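PDB 1VL0: DTDP-4-dehydrorhamnose reductase, rfbD ortholog from Clostridium acetobutylicum, which probably catalyses the reduction of dTDP-6-deoxy-L-lyxo-4-hexulose to dTDP-L-rhamnose, and binds NADH in a pocket of its dinucleotide-binding fold. Local coordinates for residues A75-E80 / P252-R257; H188-T193 / C246-F251. One frame throughout, in Å; residues are numbered along the deposited sequence.

Contact 1: A75-E80 / P252-R257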
loop_
_atom_site.group_PDB
_atom_site.type_symbol
_atom_site.label_atom_id
_atom_site.label_comp_id
_atom_site.label_asym_id
_atom_site.label_seq_id
_atom_site.Cartn_x
_atom_site.Cartn_y
_atom_site.Cartn_z
ATOM N N ALA A 75 26.323 -2.545 -6.198
ATOM C CA ALA A 75 27.041 -3.773 -6.546
ATOM C C ALA A 75 26.062 -4.960 -6.489
ATOM O O ALA A 75 25.816 -5.556 -5.430
ATOM C CB ALA A 75 28.250 -3.996 -5.617
ATOM N N VAL A 76 25.515 -5.308 -7.650
ATOM C CA VAL A 76 24.402 -6.263 -7.733
ATOM C C VAL A 76 24.783 -7.650 -7.240
ATOM O O VAL A 76 24.036 -8.263 -6.470
ATOM C CB VAL A 76 23.817 -6.330 -9.173
ATOM C CG1 VAL A 76 22.890 -7.511 -9.351
ATOM C CG2 VAL A 76 23.107 -5.041 -9.505
ATOM N N ASP A 77 25.929 -8.155 -7.671
ATOM C CA ASP A 77 26.361 -9.494 -7.261
ATOM C C ASP A 77 26.715 -9.505 -5.791
ATOM O O ASP A 77 26.393 -10.457 -5.101
ATOM C CB ASP A 77 27.559 -9.975 -8.111
ATOM C CG ASP A 77 27.195 -10.164 -9.585
ATOM O OD1 ASP A 77 26.173 -10.841 -9.875
ATOM O OD2 ASP A 77 27.864 -9.678 -10.520
ATOM N N LYS A 78 27.381 -8.453 -5.312
ATOM C CA LYS A 78 27.740 -8.344 -3.885
ATOM C C LYS A 78 26.522 -8.265 -2.950
ATOM O O LYS A 78 26.621 -8.645 -1.790
ATOM C CB LYS A 78 28.681 -7.138 -3.626
ATOM C CG LYS A 78 30.174 -7.472 -3.662
ATOM N N CYS A 79 25.387 -7.759 -3.435
ATOM C CA CYS A 79 24.154 -7.749 -2.622
ATOM C C CYS A 79 23.717 -9.156 -2.212
ATOM O O CYS A 79 23.172 -9.350 -1.126
ATOM C CB CYS A 79 22.994 -7.057 -3.368
ATOM S SG CYS A 79 23.162 -5.270 -3.536
ATOM N N GLU A 80 23.958 -10.137 -3.075
ATOM C CA GLU A 80 23.568 -11.526 -2.788
ATOM C C GLU A 80 24.282 -12.060 -1.574
ATOM O O GLU A 80 23.699 -12.795 -0.804
ATOM C CB GLU A 80 23.847 -12.457 -3.970
ATOM C CG GLU A 80 23.071 -12.161 -5.239
ATOM C CD GLU A 80 21.551 -12.243 -5.073
ATOM O OE1 GLU A 80 21.034 -12.988 -4.197
ATOM O OE2 GLU A 80 20.874 -11.551 -5.861
ATOM N N PRO A 252 28.567 -16.759 -16.197
ATOM C CA PRO A 252 27.581 -16.705 -15.098
ATOM C C PRO A 252 27.976 -15.838 -13.902
ATOM O O PRO A 252 29.159 -15.692 -13.591
ATOM C CB PRO A 252 27.455 -18.173 -14.675
ATOM C CG PRO A 252 28.772 -18.789 -15.027
ATOM C CD PRO A 252 29.262 -18.061 -16.243
ATOM N N ARG A 253 26.971 -15.262 -13.243
ATOM C CA ARG A 253 27.192 -14.368 -12.096
ATOM C C ARG A 253 26.269 -14.712 -10.933
ATOM O O ARG A 253 25.235 -15.335 -11.143
ATOM C CB ARG A 253 26.913 -12.924 -12.489
ATOM C CG ARG A 253 27.856 -12.262 -13.489
ATOM C CD ARG A 253 29.308 -12.114 -13.120
ATOM N NE ARG A 253 29.521 -10.703 -12.779
ATOM C CZ ARG A 253 29.335 -9.671 -13.631
ATOM N NH1 ARG A 253 28.955 -9.878 -14.896
ATOM N NH2 ARG A 253 29.530 -8.415 -13.219
ATOM N N PRO A 254 26.648 -14.329 -9.706
ATOM C CA PRO A 254 25.826 -14.602 -8.496
ATOM C C PRO A 254 24.382 -14.091 -8.522
ATOM O O PRO A 254 23.498 -14.749 -7.979
ATOM C CB PRO A 254 26.616 -13.917 -7.365
ATOM C CG PRO A 254 28.032 -13.877 -7.862
ATOM C CD PRO A 254 27.936 -13.693 -9.360
ATOM N N ALA A 255 24.160 -12.923 -9.114
ATOM C CA ALA A 255 22.820 -12.332 -9.197
ATOM C C ALA A 255 22.123 -12.635 -10.553
ATOM O O ALA A 255 22.740 -12.498 -11.630
ATOM C CB ALA A 255 22.891 -10.823 -8.958
ATOM N N LYS A 256 20.849 -13.043 -10.479
ATOM C CA LYS A 256 19.989 -13.187 -11.660
ATOM C C LYS A 256 19.751 -11.808 -12.291
ATOM O O LYS A 256 19.338 -10.859 -11.598
ATOM C CB LYS A 256 18.623 -13.842 -11.314
ATOM C CG LYS A 256 18.699 -15.306 -10.852
ATOM C CD LYS A 256 17.345 -15.832 -10.338
ATOM N N ARG A 257 20.047 -11.713 -13.599
ATOM C CA ARG A 257 19.807 -10.505 -14.401
ATOM C C ARG A 257 18.655 -10.711 -15.359
ATOM O O ARG A 257 18.512 -11.793 -15.920
ATOM C CB ARG A 257 21.058 -10.131 -15.185
ATOM C CG ARG A 257 22.006 -9.289 -14.350
ATOM C CD ARG A 257 23.427 -9.522 -14.661
ATOM N NE ARG A 257 24.283 -8.695 -13.817
ATOM C CZ ARG A 257 24.868 -9.095 -12.694
ATOM N NH1 ARG A 257 24.680 -10.334 -12.216
ATOM N NH2 ARG A 257 25.652 -8.237 -12.043
HETATM O O HOH W 1 19.801 -13.260 -7.881
#

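Contact 2: H188-T193 / C246-F251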
loop_
_atom_site.group_PDB
_atom_site.type_symbol
_atom_site.label_atom_id
_atom_site.label_comp_id
_atom_site.label_asym_id
_atom_site.label_seq_id
_atom_site.Cartn_x
_atom_site.Cartn_y
_atom_site.Cartn_z
ATOM N N HIS A 188 24.264 -10.441 -25.694
ATOM C CA HIS A 188 23.255 -9.959 -26.647
ATOM C C HIS A 188 21.801 -10.413 -26.280
ATOM O O HIS A 188 20.810 -10.021 -26.914
ATOM C CB HIS A 188 23.622 -10.454 -28.043
ATOM C CG HIS A 188 22.953 -9.710 -29.150
ATOM N ND1 HIS A 188 22.643 -8.365 -29.070
ATOM C CD2 HIS A 188 22.568 -10.113 -30.381
ATOM C CE1 HIS A 188 22.079 -7.979 -30.201
ATOM N NE2 HIS A 188 22.027 -9.018 -31.013
ATOM N N ASP A 189 21.684 -11.235 -25.244
ATOM C CA ASP A 189 20.393 -11.761 -24.820
ATOM C C ASP A 189 19.834 -11.045 -23.593
ATOM O O ASP A 189 18.932 -11.531 -22.951
ATOM C CB ASP A 189 20.454 -13.286 -24.625
ATOM C CG ASP A 189 21.399 -13.727 -23.520
ATOM O OD1 ASP A 189 21.996 -12.876 -22.834
ATOM O OD2 ASP A 189 21.605 -14.950 -23.260
ATOM N N GLN A 190 20.364 -9.877 -23.264
ATOM C CA GLN A 190 19.775 -9.039 -22.217
ATOM C C GLN A 190 19.551 -7.656 -22.830
ATOM O O GLN A 190 20.479 -7.093 -23.396
ATOM C CB GLN A 190 20.708 -8.910 -21.028
ATOM C CG GLN A 190 21.076 -10.248 -20.303
ATOM C CD GLN A 190 22.075 -10.014 -19.157
ATOM O OE1 GLN A 190 22.096 -8.928 -18.548
ATOM N NE2 GLN A 190 22.902 -11.009 -18.873
ATOM N N VAL A 191 18.322 -7.148 -22.761
ATOM C CA VAL A 191 17.968 -5.926 -23.449
ATOM C C VAL A 191 17.345 -4.928 -22.478
ATOM O O VAL A 191 16.733 -5.290 -21.478
ATOM C CB VAL A 191 17.045 -6.121 -24.704
ATOM C CG1 VAL A 191 17.569 -7.266 -25.645
ATOM C CG2 VAL A 191 15.671 -6.396 -24.309
ATOM N N GLY A 192 17.523 -3.661 -22.798
ATOM C CA GLY A 192 17.102 -2.557 -21.943
ATOM C C GLY A 192 17.398 -1.324 -22.753
ATOM O O GLY A 192 17.401 -1.364 -23.961
ATOM N N THR A 193 17.676 -0.228 -22.074
ATOM C CA THR A 193 18.020 1.014 -22.716
ATOM C C THR A 193 19.068 1.744 -21.869
ATOM O O THR A 193 18.783 2.038 -20.702
ATOM C CB THR A 193 16.824 1.958 -22.800
ATOM O OG1 THR A 193 15.662 1.233 -23.230
ATOM C CG2 THR A 193 17.130 3.067 -23.845
ATOM N N CYS A 246 27.365 -12.687 -27.246
ATOM C CA CYS A 246 27.282 -13.975 -26.554
ATOM C C CYS A 246 25.992 -14.085 -25.737
ATOM O O CYS A 246 25.134 -13.194 -25.771
ATOM C CB CYS A 246 28.513 -14.184 -25.678
ATOM S SG CYS A 246 28.560 -13.120 -24.234
ATOM N N THR A 247 25.849 -15.207 -25.034
ATOM C CA THR A 247 24.713 -15.433 -24.165
ATOM C C THR A 247 25.091 -15.282 -22.709
ATOM O O THR A 247 26.255 -15.263 -22.347
ATOM C CB THR A 247 24.108 -16.820 -24.372
ATOM O OG1 THR A 247 24.994 -17.822 -23.848
ATOM C CG2 THR A 247 23.964 -17.140 -25.862
ATOM N N THR A 248 24.058 -15.185 -21.891
ATOM C CA THR A 248 24.181 -15.034 -20.451
ATOM C C THR A 248 24.781 -16.289 -19.798
ATOM O O THR A 248 25.521 -16.177 -18.809
ATOM C CB THR A 248 22.784 -14.705 -19.878
ATOM O OG1 THR A 248 22.369 -13.404 -20.346
ATOM C CG2 THR A 248 22.805 -14.572 -18.349
ATOM N N GLU A 249 24.473 -17.462 -20.359
ATOM C CA GLU A 249 24.933 -18.753 -19.800
ATOM C C GLU A 249 26.439 -18.915 -19.878
ATOM O O GLU A 249 27.043 -19.593 -19.053
ATOM C CB GLU A 249 24.253 -19.944 -20.509
ATOM C CG GLU A 249 22.799 -20.162 -20.110
ATOM N N GLU A 250 27.030 -18.286 -20.876
ATOM C CA GLU A 250 28.459 -18.369 -21.115
ATOM C C GLU A 250 29.329 -17.769 -20.000
ATOM O O GLU A 250 30.459 -18.227 -19.778
ATOM C CB GLU A 250 28.775 -17.691 -22.443
ATOM C CG GLU A 250 28.828 -18.630 -23.617
ATOM C CD GLU A 250 28.928 -17.861 -24.914
ATOM O OE1 GLU A 250 30.024 -17.278 -25.133
ATOM O OE2 GLU A 250 27.923 -17.828 -25.687
ATOM N N PHE A 251 28.812 -16.769 -19.290
ATOM C CA PHE A 251 29.611 -16.040 -18.298
ATOM C C PHE A 251 28.790 -15.726 -17.023
ATOM O O PHE A 251 28.369 -14.585 -16.798
ATOM C CB PHE A 251 30.196 -14.811 -19.003
ATOM C CG PHE A 251 31.432 -15.110 -19.815
ATOM C CD1 PHE A 251 32.569 -15.667 -19.232
ATOM C CD2 PHE A 251 31.413 -14.916 -21.204
ATOM C CE1 PHE A 251 33.698 -15.989 -20.015
ATOM C CE2 PHE A 251 32.528 -15.225 -21.992
ATOM C CZ PHE A 251 33.675 -15.765 -21.396
#

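Contact 1: A75-E80 / P252-R257
Asp-77 pushes its carboxylate from the first turn of helix 76-81 into the bend of 252-257, where Arg-253, Arg-257 and a backbone N-H close on it. The side chain of Arg-257 crosses that of Asp-77 at about a right angle, and its guanidinium grips the carboxylate end-on, one nitrogen to each oxygen. The shorter, straighter arm is NH1 to OD1 of Asp-77, 2.8 Å and 168°; the oxygen lies in the guanidinium plane, and NH1 meets it on the syn side, somewhat out of the carboxylate plane. NH2 reaches OD2 of Asp-77 at 3.0 Å from above the carboxylate plane and with OD2 tilted from the guanidinium plane, in keeping with the 44° between the two flat groups. OD1 also accepts the backbone N of Ala-255 with its anti lone pair, at 3.0 Å, so two donors fix this oxygen. Arg-253, bent at chi2 and chi3, also crosses Asp-77 at about a right angle and brings NE to OD2 at 3.0 Å, the oxygen meeting its guanidinium obliquely. The three residues form a salt-bridge network, which would be expected to hold the carboxylate ionised.

Carbon atoms pack round the charged groups. Val-76 turns CG1 anti to its N (chi1 167°), which sets that methyl over one face of the Arg-257 guanidinium and against CB of Ala-255, a tight 3.3 Å. Ring carbon CD of Pro-254 sits against the carboxylate, 3.4 Å from OD1 of Asp-77. One turn on, Glu-80 accepts the backbone N of Ala-136 on OE2, and a water links that same oxygen to N of Lys-256.

This surface contact ties helix 76-81 to the loop between strand 242-246 and helix 266-270. Val-76 and Cys-79 also pack on Tyr-137, an NADH-binding residue at the start of helix 136-151.

Contact 2: H188-T193 / C246-F251
Asp-189 and Gln-190, in the connection between strands 183-187 and 191-196, reach across to Thr-248 in a type I beta turn, Thr-248 to Phe-251, that follows strand 242-246. Strands 183-187 and 242-246 form a small parallel two-stranded sheet; one further backbone bond continues that pairing just past strand 183-187, and side-chain bonds join the loops beyond.

That backbone bond runs from N of His-188 to O of Cys-246, 2.9 Å and almost straight, extending the ladder in which Cys-246 also bonds to Val-186. The imidazole of His-188 turns elsewhere: ND1 pairs with OG of Ser-225, and the ring meets that of Tyr-227 edge-to-face.

A side chain and a backbone come together at Asp-189, whose OD2 accepts N of Thr-248 at 2.8 Å. The carboxylate faces the threonine because CG stands between the backbone N and carbonyl carbon of its own residue (chi1 64°). The same oxygen lies 3.3 Å from CA of Thr-247, and Lys-259 makes a long, weak ion pair with it.

Side chain meets side chain at the Thr-248 hydroxyl. OG1 donates to OD1 of Asp-189 at 2.6 Å, on the syn side though 31° out of the carboxylate plane. Both aspartate oxygens are therefore engaged by one residue, one through its main chain and the other through its hydroxyl, a two-point hold that limits rotation of the carboxylate.

Gln-190 comes in at roughly a right angle to Thr-248, its chain extended beyond CG. Its NE2 donates to OG1 of Thr-248 at 2.9 Å, with the hydroxyl oxygen only 5° out of the amide plane.

How the contacts relate
Both contacts use the chain round the end of strand 242-246: contact 2 takes that end and the first part of the loop, contact 1 the residues directly after. Contact 1 is a surface contact to helix 76-81 on the cofactor side, close to Tyr-137, and is ruled by charge, with two arginines on one aspartate. Contact 2 is partly buried, farther from the bound dinucleotide, and joins loops beyond a small parallel sheet through uncharged donors, backbone and side-chain, on an aspartate. In sequence 188-193/246-251 is nested within the span closed by 75-80/252-257. The two meet directly where CB of Arg-257 packs 3.7 Å from OE1 of Gln-190.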